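Local coordinates for takeout-like protein 1 (Epiphyas postvittana, PDB 3E8T) that probably carries hydrophobic ligands in this insect, binding ubiquinone-8 in the crystal within a long internal tunnel, at residues V38-D46 against L58-K67; F87-T98 against D111-H122. All coordinates share one frame; numbering follows the deposited sequence. Where two conformers were deposited one is given.

Interaction 1. Residues V38-D46 against L58-K67; sequences VMDVLDLDD and LKEGKLKGLK
L42 and L63 form an antiparallel hydrogen-bonded pair in the beta hairpin of strands 42-51 and 54-77, at the edge of the curled sheet of this juvenile-hormone-binding-protein-like fold. The two strand axes come within 4.6 Å and run at 149° to each other. L42 N to L63 O and L63 N to L42 O both measure 2.9 Å, and L44 N adds a straight bond to G61 O from well above the carbonyl plane. L42 and L63 turn to the buried side, where L42 CD2 meets L63 CD2 at 4.2 Å; L63 also reaches the bound ubiquinone, while L42 packs on A197 and K200 of helix 182-211. D43 and K62 occupy the other face as a non-hydrogen-bonded pair. Bent at chi2 (-70°), the K62 chain runs alongside D43 and, in the D43 conformer described, brings NZ to 2.6 Å from D43 OD1, a salt bridge on the syn lone pair. Water 2 links the same carboxylate oxygen of this conformer to G61 O. Toward the corner of the second strand, D46 OD1 takes the E60 N-H from above its carboxylate plane, pinning the corner at K59 and E60. At the other end the peptide joining D40 to V41 is cis, and the first torsion of D40 (chi1 -170°) swings its carboxylate to the backbone N-H groups of G65 and K67. G65 N lies near both oxygens in weak bonds, and water 1 joins M39 O, L63 O and L66 N. The firm bond of this turn is K67 N to D40 OD2, 2.8 Å long, made on the anti lone pair.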
loop_
_atom_site.group_PDB
_atom_site.type_symbol
_atom_site.label_atom_id
_atom_site.label_comp_id
_atom_site.label_asym_id
_atom_site.label_seq_id
_atom_site.Cartn_x
_atom_site.Cartn_y
_atom_site.Cartn_z
ATOM N N VAL A 38 -1.466 4.832 -12.597
ATOM C CA VAL A 38 -0.193 5.122 -11.965
ATOM C C VAL A 38 -0.271 4.758 -10.473
ATOM O O VAL A 38 -1.227 5.085 -9.784
ATOM C CB VAL A 38 0.167 6.599 -12.096
ATOM C CG1 VAL A 38 1.486 6.935 -11.394
ATOM C CG2 VAL A 38 0.149 7.045 -13.556
ATOM N N MET A 39 0.726 4.043 -9.976
ATOM C CA MET A 39 0.766 3.621 -8.567
ATOM C C MET A 39 1.900 4.227 -7.789
ATOM O O MET A 39 2.065 3.927 -6.615
ATOM C CB MET A 39 0.759 2.096 -8.461
ATOM C CG MET A 39 -0.605 1.520 -8.831
ATOM S SD MET A 39 -0.623 -0.201 -9.254
ATOM C CE MET A 39 -0.136 -0.129 -10.999
ATOM N N ASP A 40 2.692 5.095 -8.417
ATOM C CA ASP A 40 3.668 5.935 -7.704
ATOM C C ASP A 40 3.838 7.183 -8.571
ATOM O O ASP A 40 4.515 7.140 -9.597
ATOM C CB ASP A 40 5.010 5.230 -7.410
ATOM C CG ASP A 40 5.897 6.054 -6.447
ATOM O OD1 ASP A 40 5.540 7.227 -6.138
ATOM O OD2 ASP A 40 6.967 5.565 -5.992
ATOM N N VAL A 41 3.157 8.268 -8.245
ATOM C CA VAL A 41 2.383 8.515 -7.032
ATOM C C VAL A 41 1.009 7.929 -7.214
ATOM O O VAL A 41 0.369 8.122 -8.249
ATOM C CB VAL A 41 2.315 10.019 -6.778
ATOM C CG1 VAL A 41 1.474 10.314 -5.583
ATOM C CG2 VAL A 41 3.705 10.595 -6.514
ATOM N N LEU A 42 0.550 7.166 -6.247
ATOM C CA LEU A 42 -0.791 6.595 -6.244
ATOM C C LEU A 42 -1.796 7.560 -5.673
ATOM O O LEU A 42 -1.608 8.049 -4.573
ATOM C CB LEU A 42 -0.815 5.323 -5.397
ATOM C CG LEU A 42 -2.133 4.584 -5.226
ATOM C CD1 LEU A 42 -2.685 4.043 -6.548
ATOM C CD2 LEU A 42 -2.041 3.471 -4.198
ATOM N N ASP A 43 -2.850 7.839 -6.450
ATOM C CA ASP A 43 -3.957 8.626 -5.954
ATOM C C ASP A 43 -4.887 7.722 -5.155
ATOM O O ASP A 43 -5.310 6.684 -5.616
ATOM C CB ASP A 43 -4.675 9.303 -7.142
ATOM C CG ASP A 43 -3.983 10.578 -7.597
ATOM O OD1 ASP A 43 -4.001 11.544 -6.825
ATOM O OD2 ASP A 43 -3.411 10.637 -8.725
ATOM N N LEU A 44 -5.153 8.110 -3.927
ATOM C CA LEU A 44 -6.073 7.381 -3.069
ATOM C C LEU A 44 -7.461 7.975 -3.196
ATOM O O LEU A 44 -7.613 9.198 -3.185
ATOM C CB LEU A 44 -5.619 7.483 -1.599
ATOM C CG LEU A 44 -4.185 7.014 -1.370
ATOM C CD1 LEU A 44 -3.732 7.288 0.061
ATOM C CD2 LEU A 44 -4.020 5.515 -1.721
ATOM N N ASP A 45 -8.480 7.147 -3.250
ATOM C CA ASP A 45 -9.825 7.666 -3.205
ATOM C C ASP A 45 -10.046 8.299 -1.827
ATOM O O ASP A 45 -9.458 7.896 -0.841
ATOM C CB ASP A 45 -10.848 6.554 -3.475
ATOM C CG ASP A 45 -10.837 6.063 -4.909
ATOM O OD1 ASP A 45 -10.142 6.636 -5.742
ATOM O OD2 ASP A 45 -11.538 5.056 -5.141
ATOM N N ASP A 46 -10.924 9.274 -1.759
ATOM C CA ASP A 46 -11.263 9.928 -0.511
ATOM C C ASP A 46 -11.730 8.910 0.483
ATOM O O ASP A 46 -12.475 7.981 0.124
ATOM C CB ASP A 46 -12.266 11.065 -0.790
ATOM C CG ASP A 46 -11.624 12.227 -1.696
ATOM O OD1 ASP A 46 -10.411 12.182 -2.022
ATOM O OD2 ASP A 46 -12.329 13.220 -2.042
ATOM N N LEU A 58 -9.286 11.842 4.816
ATOM C CA LEU A 58 -8.225 12.234 3.909
ATOM C C LEU A 58 -8.779 12.333 2.506
ATOM O O LEU A 58 -9.349 11.351 1.988
ATOM C CB LEU A 58 -7.060 11.272 3.933
ATOM C CG LEU A 58 -5.801 11.722 3.205
ATOM C CD1 LEU A 58 -5.110 12.850 3.962
ATOM C CD2 LEU A 58 -4.843 10.549 2.983
ATOM N N LYS A 59 -8.609 13.517 1.927
ATOM C CA LYS A 59 -9.045 13.766 0.556
ATOM C C LYS A 59 -7.799 14.123 -0.256
ATOM O O LYS A 59 -6.819 14.630 0.282
ATOM C CB LYS A 59 -10.068 14.919 0.510
ATOM C CG LYS A 59 -11.333 14.594 1.228
ATOM C CD LYS A 59 -12.354 15.697 1.045
ATOM C CE LYS A 59 -13.411 15.686 2.064
ATOM N NZ LYS A 59 -14.110 17.004 2.054
ATOM N N GLU A 60 -7.851 13.876 -1.556
ATOM C CA GLU A 60 -6.679 14.157 -2.386
ATOM C C GLU A 60 -5.474 13.340 -1.911
ATOM O O GLU A 60 -4.351 13.814 -2.019
ATOM C CB GLU A 60 -6.295 15.658 -2.444
ATOM C CG GLU A 60 -7.283 16.639 -3.076
ATOM C CD GLU A 60 -6.611 17.984 -3.347
ATOM O OE1 GLU A 60 -6.447 18.729 -2.370
ATOM O OE2 GLU A 60 -6.190 18.259 -4.506
ATOM N N GLY A 61 -5.723 12.157 -1.375
ATOM C CA GLY A 61 -4.623 11.419 -0.798
ATOM C C GLY A 61 -3.660 10.906 -1.852
ATOM O O GLY A 61 -4.060 10.553 -2.958
ATOM N N LYS A 62 -2.388 10.870 -1.495
ATOM C CA LYS A 62 -1.324 10.449 -2.355
ATOM C C LYS A 62 -0.354 9.567 -1.602
ATOM O O LYS A 62 0.075 9.923 -0.518
ATOM C CB LYS A 62 -0.521 11.653 -2.778
ATOM C CG LYS A 62 -1.263 12.787 -3.431
ATOM C CD LYS A 62 -1.748 12.486 -4.751
ATOM C CE LYS A 62 -2.295 13.797 -5.421
ATOM N NZ LYS A 62 -2.432 13.603 -6.875
ATOM N N LEU A 63 0.025 8.469 -2.216
ATOM C CA LEU A 63 1.042 7.559 -1.666
ATOM C C LEU A 63 2.246 7.552 -2.596
ATOM O O LEU A 63 2.115 7.171 -3.765
ATOM C CB LEU A 63 0.493 6.129 -1.512
ATOM C CG LEU A 63 1.570 5.078 -1.149
ATOM C CD1 LEU A 63 1.988 5.260 0.270
ATOM C CD2 LEU A 63 1.036 3.652 -1.399
ATOM N N LYS A 64 3.398 7.988 -2.072
ATOM C CA LYS A 64 4.633 7.994 -2.820
ATOM C C LYS A 64 5.565 6.975 -2.235
ATOM O O LYS A 64 5.646 6.822 -1.020
ATOM C CB LYS A 64 5.278 9.373 -2.824
ATOM C CG LYS A 64 6.528 9.510 -3.791
ATOM C CD LYS A 64 7.044 10.994 -4.008
ATOM C CE LYS A 64 8.480 11.051 -4.583
ATOM N NZ LYS A 64 9.122 12.414 -4.767
ATOM N N GLY A 65 6.292 6.277 -3.095
ATOM C CA GLY A 65 7.394 5.431 -2.699
ATOM C C GLY A 65 7.367 4.009 -3.204
ATOM O O GLY A 65 8.389 3.299 -3.100
ATOM N N LEU A 66 6.249 3.545 -3.790
ATOM C CA LEU A 66 6.194 2.148 -4.251
ATOM C C LEU A 66 7.257 1.833 -5.314
ATOM O O LEU A 66 7.710 0.713 -5.391
ATOM C CB LEU A 66 4.802 1.765 -4.747
ATOM C CG LEU A 66 4.449 0.286 -4.884
ATOM C CD1 LEU A 66 4.657 -0.474 -3.569
ATOM C CD2 LEU A 66 2.981 0.161 -5.325
ATOM N N LYS A 67 7.653 2.813 -6.123
ATOM C CA LYS A 67 8.670 2.601 -7.176
ATOM C C LYS A 67 9.956 2.073 -6.575
ATOM O O LYS A 67 10.729 1.382 -7.250
ATOM C CB LYS A 67 8.976 3.922 -7.910
ATOM C CG LYS A 67 9.961 3.808 -9.052
ATOM C CD LYS A 67 9.951 5.049 -9.947
ATOM C CE LYS A 67 10.574 6.288 -9.316
ATOM N NZ LYS A 67 10.620 7.441 -10.304
HETATM O O HOH W 1 3.616 4.817 -4.437
HETATM O O HOH W 2 -5.750 11.789 -4.800
HETATM O O HOH W 3 -7.589 10.310 -0.054
#

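Interaction 2. Residues F87-T98 against D111-H122; sequences FHLDATVKGHYT and DGQMKLKLKNIH. With UQ8 (Ubiquinone-8), chain B.
H96 and D111 are brought together by matching torsions: each has CG opposite its backbone N (chi1 172° and -174°), which carries ring and carboxylate toward one another across the antiparallel strands. NE2 of H96 donates to D111 OD1 at 2.8 Å, nearly in the imidazole plane, and the two flat groups are only 22° from coplanar. The edge of this ring also meets G112 O, 3.1 Å from H96 CD2. With an alanine in place of H96, which has no ring N-H to offer, the D111 carboxylate would probably be left without this partner and freer to turn. At the far end, H88 CB sits squarely over the H122 ring, 3.4 Å from the centroid, a CH-pi contact; the two imidazoles are almost parallel but slid apart. H88 ND1 is bonded to D72. Between L89 and A91 the register slips by one residue in a beta bulge, where N120 N is taken up by D90 OD1 at 2.9 Å.

On the inner face, F87, L89, L116, L118 and I121 line the ubiquinone tunnel, and L89 CD2 rests on I121 CG2. The isoprenoid tail is touched by I121 CD1, by L116 CD2 in the conformer described, by L118 CD2, 3.5 Å from C35, and by F87 CZ, 3.5 Å from C17. V93 CG1 packs on M114 CE at 3.7 Å on the same face. The lysines K94, K115 and K117 point to the opposite face. Strand 82-100 is flanked on its other side by strand 54-77, to which T92, K94 and H96 make backbone bonds, while L116 and M114 pack on F158 and L160 of strand 155-160, and I121 on V152 of strand 139-153.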
loop_
_atom_site.group_PDB
_atom_site.type_symbol
_atom_site.label_atom_id
_atom_site.label_comp_id
_atom_site.label_asym_id
_atom_site.label_seq_id
_atom_site.Cartn_x
_atom_site.Cartn_y
_atom_site.Cartn_z
ATOM N N PHE A 87 7.775 -7.454 1.181
ATOM C CA PHE A 87 8.571 -6.347 0.675
ATOM C C PHE A 87 8.640 -5.222 1.687
ATOM O O PHE A 87 7.906 -5.230 2.676
ATOM C CB PHE A 87 8.023 -5.835 -0.686
ATOM C CG PHE A 87 6.614 -5.305 -0.665
ATOM C CD1 PHE A 87 6.389 -3.945 -0.655
ATOM C CD2 PHE A 87 5.525 -6.179 -0.710
ATOM C CE1 PHE A 87 5.105 -3.422 -0.698
ATOM C CE2 PHE A 87 4.226 -5.659 -0.734
ATOM C CZ PHE A 87 4.057 -4.275 -0.708
ATOM N N HIS A 88 9.493 -4.254 1.427
ATOM C CA HIS A 88 9.590 -3.101 2.291
ATOM C C HIS A 88 9.959 -1.864 1.519
ATOM O O HIS A 88 10.425 -1.939 0.380
ATOM C CB HIS A 88 10.578 -3.361 3.443
ATOM C CG HIS A 88 12.001 -3.498 3.000
ATOM N ND1 HIS A 88 12.560 -4.693 2.586
ATOM C CD2 HIS A 88 12.979 -2.570 2.884
ATOM C CE1 HIS A 88 13.833 -4.493 2.254
ATOM N NE2 HIS A 88 14.112 -3.215 2.421
ATOM N N LEU A 89 9.683 -0.700 2.130
ATOM C CA LEU A 89 9.955 0.576 1.482
ATOM C C LEU A 89 9.875 1.716 2.478
ATOM O O LEU A 89 9.405 1.522 3.603
ATOM C CB LEU A 89 8.933 0.825 0.361
ATOM C CG LEU A 89 7.475 1.090 0.804
ATOM C CD1 LEU A 89 6.754 1.755 -0.355
ATOM C CD2 LEU A 89 6.760 -0.162 1.220
ATOM N N ASP A 90 10.416 2.852 2.084
ATOM C CA ASP A 90 10.067 4.126 2.665
ATOM C C ASP A 90 8.948 4.722 1.871
ATOM O O ASP A 90 8.939 4.610 0.654
ATOM C CB ASP A 90 11.258 5.100 2.677
ATOM C CG ASP A 90 12.448 4.606 3.494
ATOM O OD1 ASP A 90 12.295 3.701 4.326
ATOM O OD2 ASP A 90 13.553 5.181 3.268
ATOM N N ALA A 91 7.981 5.348 2.537
ATOM C CA ALA A 91 6.848 5.905 1.820
ATOM C C ALA A 91 6.402 7.185 2.452
ATOM O O ALA A 91 6.729 7.476 3.602
ATOM C CB ALA A 91 5.719 4.926 1.879
ATOM N N THR A 92 5.646 7.942 1.684
ATOM C CA THR A 92 5.018 9.138 2.206
ATOM C C THR A 92 3.543 9.100 1.829
ATOM O O THR A 92 3.189 8.696 0.732
ATOM C CB THR A 92 5.694 10.474 1.713
ATOM O OG1 THR A 92 7.021 10.625 2.244
ATOM C CG2 THR A 92 4.962 11.667 2.219
ATOM N N VAL A 93 2.700 9.526 2.755
ATOM C CA VAL A 93 1.256 9.710 2.519
ATOM C C VAL A 93 0.934 11.183 2.732
ATOM O O VAL A 93 1.289 11.741 3.763
ATOM C CB VAL A 93 0.414 8.840 3.441
ATOM C CG1 VAL A 93 -1.045 8.981 3.058
ATOM C CG2 VAL A 93 0.846 7.384 3.394
ATOM N N LYS A 94 0.334 11.789 1.725
ATOM C CA LYS A 94 -0.019 13.188 1.760
ATOM C C LYS A 94 -1.471 13.390 1.439
ATOM O O LYS A 94 -2.105 12.532 0.845
ATOM C CB LYS A 94 0.843 13.999 0.767
ATOM C CG LYS A 94 2.343 14.004 1.065
ATOM C CD LYS A 94 3.119 14.841 -0.004
ATOM C CE LYS A 94 4.558 15.018 0.357
ATOM N NZ LYS A 94 5.443 15.468 -0.783
ATOM N N GLY A 95 -2.005 14.536 1.806
ATOM C CA GLY A 95 -3.342 14.892 1.393
ATOM C C GLY A 95 -3.972 15.910 2.308
ATOM O O GLY A 95 -3.327 16.415 3.221
ATOM N N HIS A 96 -5.221 16.247 2.020
ATOM C CA HIS A 96 -5.987 17.178 2.828
ATOM C C HIS A 96 -6.734 16.401 3.884
ATOM O O HIS A 96 -7.598 15.566 3.546
ATOM C CB HIS A 96 -6.972 17.916 1.902
ATOM C CG HIS A 96 -7.954 18.769 2.606
ATOM N ND1 HIS A 96 -9.174 19.091 2.048
ATOM C CD2 HIS A 96 -7.952 19.288 3.843
ATOM C CE1 HIS A 96 -9.851 19.842 2.907
ATOM N NE2 HIS A 96 -9.114 19.998 3.999
ATOM N N TYR A 97 -6.361 16.601 5.148
ATOM C CA TYR A 97 -6.950 15.825 6.240
ATOM C C TYR A 97 -7.872 16.673 7.093
ATOM O O TYR A 97 -7.778 17.892 7.134
ATOM C CB TYR A 97 -5.833 15.232 7.188
ATOM C CG TYR A 97 -5.335 16.217 8.211
ATOM C CD1 TYR A 97 -5.842 16.208 9.483
ATOM C CD2 TYR A 97 -4.448 17.210 7.887
ATOM C CE1 TYR A 97 -5.521 17.178 10.370
ATOM C CE2 TYR A 97 -4.149 18.197 8.787
ATOM C CZ TYR A 97 -4.701 18.175 10.024
ATOM O OH TYR A 97 -4.431 19.162 10.932
ATOM N N THR A 98 -8.750 15.943 7.784
ATOM C CA THR A 98 -9.441 16.511 8.930
ATOM C C THR A 98 -9.302 15.545 10.082
ATOM O O THR A 98 -9.202 14.327 9.875
ATOM C CB THR A 98 -10.914 16.885 8.713
ATOM O OG1 THR A 98 -11.699 15.702 8.619
ATOM C CG2 THR A 98 -11.111 17.776 7.500
ATOM N N ASP A 111 -7.705 20.685 10.341
ATOM C CA ASP A 111 -8.204 20.685 8.971
ATOM C C ASP A 111 -7.152 21.357 8.120
ATOM O O ASP A 111 -6.983 22.561 8.167
ATOM C CB ASP A 111 -9.511 21.467 8.899
ATOM C CG ASP A 111 -10.174 21.400 7.535
ATOM O OD1 ASP A 111 -9.491 21.145 6.544
ATOM O OD2 ASP A 111 -11.414 21.597 7.446
ATOM N N GLY A 112 -6.395 20.539 7.414
ATOM C CA GLY A 112 -5.228 21.043 6.753
ATOM C C GLY A 112 -4.562 20.033 5.866
ATOM O O GLY A 112 -5.233 19.159 5.334
ATOM N N GLN A 113 -3.257 20.167 5.718
ATOM C CA GLN A 113 -2.508 19.252 4.903
ATOM C C GLN A 113 -1.681 18.330 5.765
ATOM O O GLN A 113 -1.185 18.704 6.826
ATOM C CB GLN A 113 -1.590 20.009 3.942
ATOM C CG GLN A 113 -2.341 20.842 2.931
ATOM C CD GLN A 113 -3.285 20.086 2.054
ATOM O OE1 GLN A 113 -2.894 19.118 1.401
ATOM N NE2 GLN A 113 -4.538 20.531 2.009
ATOM N N MET A 114 -1.516 17.095 5.288
ATOM C CA MET A 114 -0.726 16.076 5.958
ATOM C C MET A 114 0.474 15.662 5.121
ATOM O O MET A 114 0.345 15.537 3.898
ATOM C CB MET A 114 -1.607 14.814 6.167
ATOM C CG MET A 114 -0.849 13.668 6.826
ATOM S SD MET A 114 -1.963 12.309 7.216
ATOM C CE MET A 114 -2.000 11.458 5.636
ATOM N N LYS A 115 1.580 15.385 5.800
ATOM C CA LYS A 115 2.700 14.661 5.216
ATOM C C LYS A 115 3.149 13.647 6.269
ATOM O O LYS A 115 3.666 14.019 7.315
ATOM C CB LYS A 115 3.865 15.581 4.885
ATOM C CG LYS A 115 5.075 14.864 4.293
ATOM C CD LYS A 115 6.187 15.811 3.865
ATOM C CE LYS A 115 7.454 15.011 3.563
ATOM N NZ LYS A 115 8.603 15.890 3.201
ATOM N N LEU A 116 2.885 12.375 6.001
ATOM C CA LEU A 116 3.235 11.307 6.879
ATOM C C LEU A 116 4.425 10.582 6.228
ATOM O O LEU A 116 4.273 10.069 5.113
ATOM C CB LEU A 116 1.999 10.385 7.041
ATOM C CG LEU A 116 2.191 9.039 7.732
ATOM C CD1 LEU A 116 2.677 9.341 9.169
ATOM C CD2 LEU A 116 0.910 8.260 7.730
ATOM N N LYS A 117 5.535 10.503 6.925
ATOM C CA LYS A 117 6.711 9.822 6.397
ATOM C C LYS A 117 6.885 8.516 7.144
ATOM O O LYS A 117 6.831 8.502 8.363
ATOM C CB LYS A 117 7.964 10.666 6.601
ATOM C CG LYS A 117 7.928 12.045 5.974
ATOM C CD LYS A 117 9.176 12.849 6.281
ATOM C CE LYS A 117 10.431 12.235 5.677
ATOM N NZ LYS A 117 11.700 13.091 5.851
ATOM N N LEU A 118 7.020 7.430 6.410
ATOM C CA LEU A 118 7.142 6.103 6.964
ATOM C C LEU A 118 8.502 5.537 6.554
ATOM O O LEU A 118 8.837 5.514 5.381
ATOM C CB LEU A 118 6.061 5.192 6.397
ATOM C CG LEU A 118 4.642 5.662 6.580
ATOM C CD1 LEU A 118 3.649 4.792 5.790
ATOM C CD2 LEU A 118 4.269 5.746 8.034
ATOM N N LYS A 119 9.293 5.106 7.525
ATOM C CA LYS A 119 10.620 4.584 7.255
ATOM C C LYS A 119 10.640 3.107 7.550
ATOM O O LYS A 119 10.330 2.672 8.646
ATOM C CB LYS A 119 11.653 5.307 8.097
ATOM C CG LYS A 119 13.075 4.916 7.752
ATOM C CD LYS A 119 14.123 5.672 8.520
ATOM C CE LYS A 119 15.539 5.272 7.970
ATOM N NZ LYS A 119 16.745 5.706 8.767
ATOM N N ASN A 120 11.025 2.338 6.539
ATOM C CA ASN A 120 11.191 0.908 6.628
ATOM C C ASN A 120 9.890 0.242 7.030
ATOM O O ASN A 120 9.826 -0.533 7.993
ATOM C CB ASN A 120 12.342 0.553 7.575
ATOM C CG ASN A 120 12.865 -0.844 7.378
ATOM O OD1 ASN A 120 12.680 -1.444 6.335
ATOM N ND2 ASN A 120 13.521 -1.347 8.405
ATOM N N ILE A 121 8.863 0.481 6.227
ATOM C CA ILE A 121 7.632 -0.240 6.396
ATOM C C ILE A 121 7.726 -1.579 5.666
ATOM O O ILE A 121 8.031 -1.594 4.479
ATOM C CB ILE A 121 6.358 0.609 6.069
ATOM C CG1 ILE A 121 5.103 -0.204 6.391
ATOM C CG2 ILE A 121 6.393 1.094 4.652
ATOM C CD1 ILE A 121 3.807 0.639 6.307
ATOM N N HIS A 122 7.448 -2.662 6.378
ATOM C CA HIS A 122 7.400 -3.996 5.834
ATOM C C HIS A 122 5.979 -4.428 5.639
ATOM O O HIS A 122 5.114 -4.165 6.476
ATOM C CB HIS A 122 8.130 -4.955 6.759
ATOM C CG HIS A 122 9.623 -4.789 6.704
ATOM N ND1 HIS A 122 10.472 -5.767 6.228
ATOM C CD2 HIS A 122 10.409 -3.715 6.940
ATOM C CE1 HIS A 122 11.710 -5.312 6.222
ATOM N NE2 HIS A 122 11.707 -4.086 6.679
HETATM C C45 UQ8 B . -4.346 12.829 12.027
HETATM C C44 UQ8 B . -3.961 11.820 13.112
HETATM C C46 UQ8 B . -3.752 12.556 14.409
HETATM C C43 UQ8 B . -2.728 11.008 12.761
HETATM C C42 UQ8 B . -2.789 10.492 11.315
HETATM C C41 UQ8 B . -3.856 9.411 11.210
HETATM C C39 UQ8 B . -3.341 8.248 10.389
HETATM C C40 UQ8 B . -4.080 7.762 9.144
HETATM C C38 UQ8 B . -2.230 7.567 10.806
HETATM C C37 UQ8 B . -1.664 6.493 10.134
HETATM C C36 UQ8 B . -0.297 6.279 10.786
HETATM C C34 UQ8 B . 0.554 5.252 10.063
HETATM C C35 UQ8 B . 1.871 5.166 10.491
HETATM C C33 UQ8 B . 0.047 4.518 8.993
HETATM C C32 UQ8 B . 0.674 3.521 8.251
HETATM C C31 UQ8 B . 0.014 3.484 6.846
HETATM C C29 UQ8 B . 0.494 2.325 5.984
HETATM C C30 UQ8 B . 0.634 0.895 6.595
HETATM C C28 UQ8 B . 0.811 2.545 4.648
HETATM C C27 UQ8 B . 1.262 1.576 3.760
HETATM C C26 UQ8 B . 0.827 1.880 2.318
HETATM C C24 UQ8 B . 1.529 0.943 1.329
HETATM C C25 UQ8 B . 3.042 1.064 1.077
HETATM C C23 UQ8 B . 0.796 -0.018 0.670
HETATM C C22 UQ8 B . 1.264 -0.945 -0.266
HETATM C C21 UQ8 B . 0.170 -1.944 -0.642
HETATM C C19 UQ8 B . 0.654 -3.195 -1.376
HETATM C C20 UQ8 B . -0.456 -4.228 -1.566
HETATM C C18 UQ8 B . 1.405 -2.885 -2.678
HETATM C C17 UQ8 B . 1.782 -4.171 -3.428
HETATM C C16 UQ8 B . 2.914 -3.959 -4.448
HETATM C C14 UQ8 B . 2.957 -5.157 -5.390
HETATM C C15 UQ8 B . 2.722 -6.567 -4.817
HETATM C C13 UQ8 B . 3.174 -4.997 -6.757
HETATM C C12 UQ8 B . 3.199 -6.067 -7.649
HETATM C C11 UQ8 B . 4.074 -5.814 -8.893
HETATM C C9 UQ8 B . 4.572 -7.134 -9.509
HETATM C C10 UQ8 B . 3.751 -8.348 -9.041
HETATM C C8 UQ8 B . 4.552 -7.006 -11.030
HETATM C C7 UQ8 B . 3.470 -7.868 -11.688
HETATM C C6 UQ8 B . 3.902 -9.339 -11.896
HETATM C C1 UQ8 B . 3.004 -10.367 -11.583
HETATM C C1M UQ8 B . 1.748 -10.020 -11.086
HETATM C C2 UQ8 B . 3.341 -11.716 -11.748
HETATM O O2 UQ8 B . 2.547 -12.621 -11.475
HETATM C C3 UQ8 B . 4.589 -12.061 -12.242
HETATM O O3 UQ8 B . 4.915 -13.375 -12.404
HETATM C C3M UQ8 B . 4.452 -13.842 -13.670
HETATM C C4 UQ8 B . 5.506 -11.065 -12.556
HETATM O O4 UQ8 B . 6.732 -11.425 -13.042
HETATM C C4M UQ8 B . 7.370 -12.363 -12.163
HETATM C C5 UQ8 B . 5.166 -9.716 -12.383
HETATM O O5 UQ8 B . 5.997 -8.853 -12.681
HETATM O O HOH W 4 -0.500 17.317 1.774
#

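From the N terminus, the chain leaves helix 13-28 and enters interaction 1, where 38-46 meets 58-67 and closes a hairpin around 11 intervening residues. Interaction 2 follows in series: 87-98 pairs with 111-122 across a 12-residue excursion that is itself largely strand. The two loops neither nest nor cross. Strands 54-77 and 82-100 are sheet neighbours, so the contacts join side by side, their centres about 10 Å apart. K59 N to H96 O, 2.8 Å, and K62 N to K94 O, 2.9 Å, are probable hydrogen bonds between them. Together they line up four consecutive stretches of one sheet, with helix 182-211 packed against interaction 1 and ubiquinone touching both.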